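Local atomic coordinates of acetyltransferase (Klebsiella pneumoniae, PDB entry 5XUN), a protein that probably transfers the acetyl group of acetyl-CoA to glycine-charged tRNA, acting as the toxin of a toxin-antitoxin pair. Residues 58-63 against 98-103. The protein carries 1 engineered substitution. Numbering follows the deposited sequence.
Sequences RLLGYY and AIDKSV. With ACO (acetyl coenzyme *a), chain E.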
loop_
_atom_site.group_PDB
_atom_site.type_symbol
_atom_site.label_atom_id
_atom_site.label_comp_id
_atom_site.label_asym_id
_atom_site.label_seq_id
_atom_site.Cartn_x
_atom_site.Cartn_y
_atom_site.Cartn_z
ATOM N N ARG B 58 -26.570 -7.525 -10.172
ATOM C CA ARG B 58 -26.573 -6.119 -10.519
ATOM C C ARG B 58 -25.615 -5.377 -9.603
ATOM O O ARG B 58 -25.537 -5.662 -8.406
ATOM C CB ARG B 58 -27.990 -5.560 -10.405
ATOM C CG ARG B 58 -28.985 -6.348 -11.253
ATOM C CD ARG B 58 -30.424 -5.939 -11.017
ATOM N NE ARG B 58 -30.566 -4.502 -10.813
ATOM C CZ ARG B 58 -31.001 -3.958 -9.684
ATOM N NH1 ARG B 58 -31.327 -4.736 -8.658
ATOM N NH2 ARG B 58 -31.104 -2.639 -9.576
ATOM N N LEU B 59 -24.870 -4.439 -10.174
ATOM C CA LEU B 59 -23.919 -3.656 -9.406
ATOM C C LEU B 59 -24.638 -2.409 -8.906
ATOM O O LEU B 59 -25.163 -1.627 -9.705
ATOM C CB LEU B 59 -22.698 -3.307 -10.259
ATOM C CG LEU B 59 -21.469 -2.694 -9.593
ATOM C CD1 LEU B 59 -20.209 -3.201 -10.284
ATOM C CD2 LEU B 59 -21.512 -1.179 -9.648
ATOM N N LEU B 60 -24.697 -2.253 -7.584
ATOM C CA LEU B 60 -25.351 -1.115 -6.959
ATOM C C LEU B 60 -24.378 -0.155 -6.289
ATOM O O LEU B 60 -24.805 0.906 -5.814
ATOM C CB LEU B 60 -26.389 -1.600 -5.932
ATOM C CG LEU B 60 -27.694 -2.227 -6.449
ATOM C CD1 LEU B 60 -28.395 -1.294 -7.426
ATOM C CD2 LEU B 60 -27.492 -3.602 -7.069
ATOM N N GLY B 61 -23.094 -0.493 -6.241
ATOM C CA GLY B 61 -22.084 0.405 -5.718
ATOM C C GLY B 61 -20.713 -0.202 -5.904
ATOM O O GLY B 61 -20.578 -1.401 -6.169
ATOM N N TYR B 62 -19.691 0.640 -5.770
ATOM C CA TYR B 62 -18.329 0.149 -5.931
ATOM C C TYR B 62 -17.357 1.102 -5.251
ATOM O O TYR B 62 -17.703 2.250 -4.950
ATOM C CB TYR B 62 -17.979 -0.023 -7.416
ATOM C CG TYR B 62 -17.640 1.266 -8.144
ATOM C CD1 TYR B 62 -18.637 2.069 -8.704
ATOM C CD2 TYR B 62 -16.325 1.661 -8.298
ATOM C CE1 TYR B 62 -18.315 3.249 -9.373
ATOM C CE2 TYR B 62 -15.997 2.812 -8.953
ATOM C CZ TYR B 62 -16.989 3.605 -9.499
ATOM O OH TYR B 62 -16.627 4.761 -10.151
ATOM N N TYR B 63 -16.131 0.617 -5.020
ATOM C CA TYR B 63 -15.055 1.486 -4.546
ATOM C C TYR B 63 -13.708 0.946 -5.022
ATOM O O TYR B 63 -13.593 -0.220 -5.404
ATOM C CB TYR B 63 -15.081 1.651 -3.014
ATOM C CG TYR B 63 -14.612 0.478 -2.168
ATOM C CD1 TYR B 63 -13.253 0.234 -1.964
ATOM C CD2 TYR B 63 -15.526 -0.356 -1.535
ATOM C CE1 TYR B 63 -12.825 -0.818 -1.166
ATOM C CE2 TYR B 63 -15.109 -1.412 -0.741
ATOM C CZ TYR B 63 -13.756 -1.637 -0.557
ATOM O OH TYR B 63 -13.335 -2.680 0.236
ATOM N N ALA B 98 -18.964 4.992 -4.676
ATOM C CA ALA B 98 -20.226 5.415 -5.264
ATOM C C ALA B 98 -21.292 4.367 -4.993
ATOM O O ALA B 98 -21.021 3.166 -5.042
ATOM C CB ALA B 98 -20.095 5.653 -6.776
ATOM N N ILE B 99 -22.501 4.842 -4.700
ATOM C CA ILE B 99 -23.684 4.014 -4.499
ATOM C C ILE B 99 -24.729 4.439 -5.522
ATOM O O ILE B 99 -24.893 5.633 -5.786
ATOM C CB ILE B 99 -24.237 4.152 -3.063
ATOM C CG1 ILE B 99 -23.217 3.670 -2.034
ATOM C CG2 ILE B 99 -25.541 3.389 -2.907
ATOM C CD1 ILE B 99 -23.104 2.161 -1.955
ATOM N N ASP B 100 -25.422 3.468 -6.110
ATOM C CA ASP B 100 -26.460 3.793 -7.081
ATOM C C ASP B 100 -27.638 4.511 -6.425
ATOM O O ASP B 100 -28.033 4.188 -5.300
ATOM C CB ASP B 100 -26.952 2.534 -7.789
ATOM C CG ASP B 100 -28.002 2.844 -8.842
ATOM O OD1 ASP B 100 -27.627 3.403 -9.897
ATOM O OD2 ASP B 100 -29.192 2.534 -8.616
ATOM N N LYS B 101 -28.206 5.486 -7.152
ATOM C CA LYS B 101 -29.303 6.305 -6.632
ATOM C C LYS B 101 -30.451 5.455 -6.104
ATOM O O LYS B 101 -31.068 5.795 -5.089
ATOM C CB LYS B 101 -29.839 7.230 -7.727
ATOM C CG LYS B 101 -29.002 8.442 -8.086
ATOM C CD LYS B 101 -29.706 9.197 -9.223
ATOM C CE LYS B 101 -29.082 10.553 -9.522
ATOM N NZ LYS B 101 -29.434 11.581 -8.498
ATOM N N SER B 102 -30.744 4.338 -6.775
ATOM C CA SER B 102 -31.865 3.500 -6.364
ATOM C C SER B 102 -31.722 3.003 -4.936
ATOM O O SER B 102 -32.712 2.558 -4.345
ATOM C CB SER B 102 -32.005 2.293 -7.293
ATOM O OG SER B 102 -31.101 1.265 -6.923
ATOM N N VAL B 103 -30.513 3.026 -4.383
ATOM C CA VAL B 103 -30.298 2.401 -3.088
ATOM C C VAL B 103 -29.517 3.314 -2.137
ATOM O O VAL B 103 -29.083 2.881 -1.064
ATOM C CB VAL B 103 -29.629 1.021 -3.299
ATOM C CG1 VAL B 103 -28.128 1.118 -3.483
ATOM C CG2 VAL B 103 -29.989 0.056 -2.201
HETATM N N1A ACO E . -27.080 3.082 8.826
HETATM C C2A ACO E . -26.600 4.313 8.546
HETATM N N3A ACO E . -27.310 5.279 7.929
HETATM C C4A ACO E . -28.594 5.059 7.542
HETATM C C5A ACO E . -29.185 3.734 7.816
HETATM C C6A ACO E . -28.342 2.724 8.497
HETATM N N6A ACO E . -28.830 1.490 8.776
HETATM N N7A ACO E . -30.442 3.760 7.346
HETATM C C8A ACO E . -30.635 4.987 6.815
HETATM N N9A ACO E . -29.553 5.776 6.940
HETATM C C1B ACO E . -29.481 7.176 6.423
HETATM C C2B ACO E . -29.154 8.230 7.474
HETATM O O2B ACO E . -30.344 8.921 7.882
HETATM C C3B ACO E . -28.189 9.173 6.779
HETATM O O3B ACO E . -28.910 10.272 6.225
HETATM P P3B ACO E . -28.290 11.760 6.146
HETATM O O7A ACO E . -28.528 12.337 7.522
HETATM O O8A ACO E . -26.832 11.543 5.817
HETATM O O9A ACO E . -29.082 12.419 5.038
HETATM C C4B ACO E . -27.621 8.371 5.616
HETATM O O4B ACO E . -28.470 7.241 5.410
HETATM C C5B ACO E . -26.198 7.870 5.840
HETATM O O5B ACO E . -25.530 7.849 4.580
HETATM P P1A ACO E . -25.430 6.510 3.688
HETATM O O1A ACO E . -26.818 6.021 3.365
HETATM O O2A ACO E . -24.436 5.556 4.297
HETATM O O3A ACO E . -24.762 7.128 2.371
HETATM P P2A ACO E . -25.285 6.790 0.891
HETATM O O4A ACO E . -25.691 5.343 0.803
HETATM O O5A ACO E . -26.242 7.869 0.445
HETATM O O6A ACO E . -23.894 6.985 0.109
HETATM C CBP ACO E . -22.461 8.410 -1.129
HETATM C CCP ACO E . -23.241 8.252 0.163
HETATM C CDP ACO E . -21.632 7.160 -1.390
HETATM C CEP ACO E . -21.559 9.632 -1.035
HETATM C CAP ACO E . -23.523 8.619 -2.203
HETATM O OAP ACO E . -24.201 9.849 -1.919
HETATM C C9P ACO E . -22.944 8.696 -3.583
HETATM O O9P ACO E . -22.718 7.686 -4.235
HETATM N N8P ACO E . -22.726 9.925 -4.029
HETATM C C7P ACO E . -22.482 10.208 -5.425
HETATM C C6P ACO E . -21.038 9.924 -5.814
HETATM C C5P ACO E . -20.134 10.476 -4.743
HETATM O O5P ACO E . -20.089 11.677 -4.524
HETATM N N4P ACO E . -19.420 9.574 -4.073
HETATM C C3P ACO E . -18.588 9.940 -2.946
HETATM C C2P ACO E . -17.292 10.611 -3.371
HETATM S S1P ACO E . -15.978 9.455 -3.167
HETATM C C ACO E . -14.751 10.560 -3.075
HETATM O O ACO E . -15.060 11.722 -2.892
HETATM C CH3 ACO E . -13.332 10.089 -3.223
#
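Leu60 lies over the turn that follows strand 88-99: its CD1 reaches Ser102 OG at 3.8 Å and passes near Asp100 OD2, while its CB packs against Val103 CG1 at 4.1 Å. With CG anti to the backbone N (chi1 -178°), Asp100 turns its carboxylate along this turn, where OD2 takes two bonds from Ser102. The backbone N of Ser102 comes from above the carboxylate plane and closes an Asx turn; Ser102 OG donates at 2.8 Å to the anti lone pair of Asp100 OD2. The other oxygen, OD1, accepts from Asp22 N, so both carboxylate oxygens are held. Strands 59-71 and 88-99 run antiparallel as neighbours in the central sheet of the GNAT fold. Tyr62 and Ala98 form a hydrogen-bonded pair, with Tyr62 N to Ala98 O at 2.9 Å, and Asp100 N makes a nearly straight bond (169°) to Leu60 O at 2.7 Å. Between them Gly61 faces Ile99, their CA atoms 4.1 Å apart; Leu60 and Gly61 together oppose Leu50 on the other neighbouring strand as a classic beta bulge. Ala98 CB meets Tyr62 CE1 obliquely at 4.0 Å, and the tyrosine hydroxyl is bonded to Leu28 O in helix 26-34. Ile99 N points away from strand 59-71 and donates to O9P of acetyl-CoA at 2.9 Å, a strand-like bond to the pantetheine arm, while Ile99 CG1 packs against the CDP methyl of acetyl-CoA.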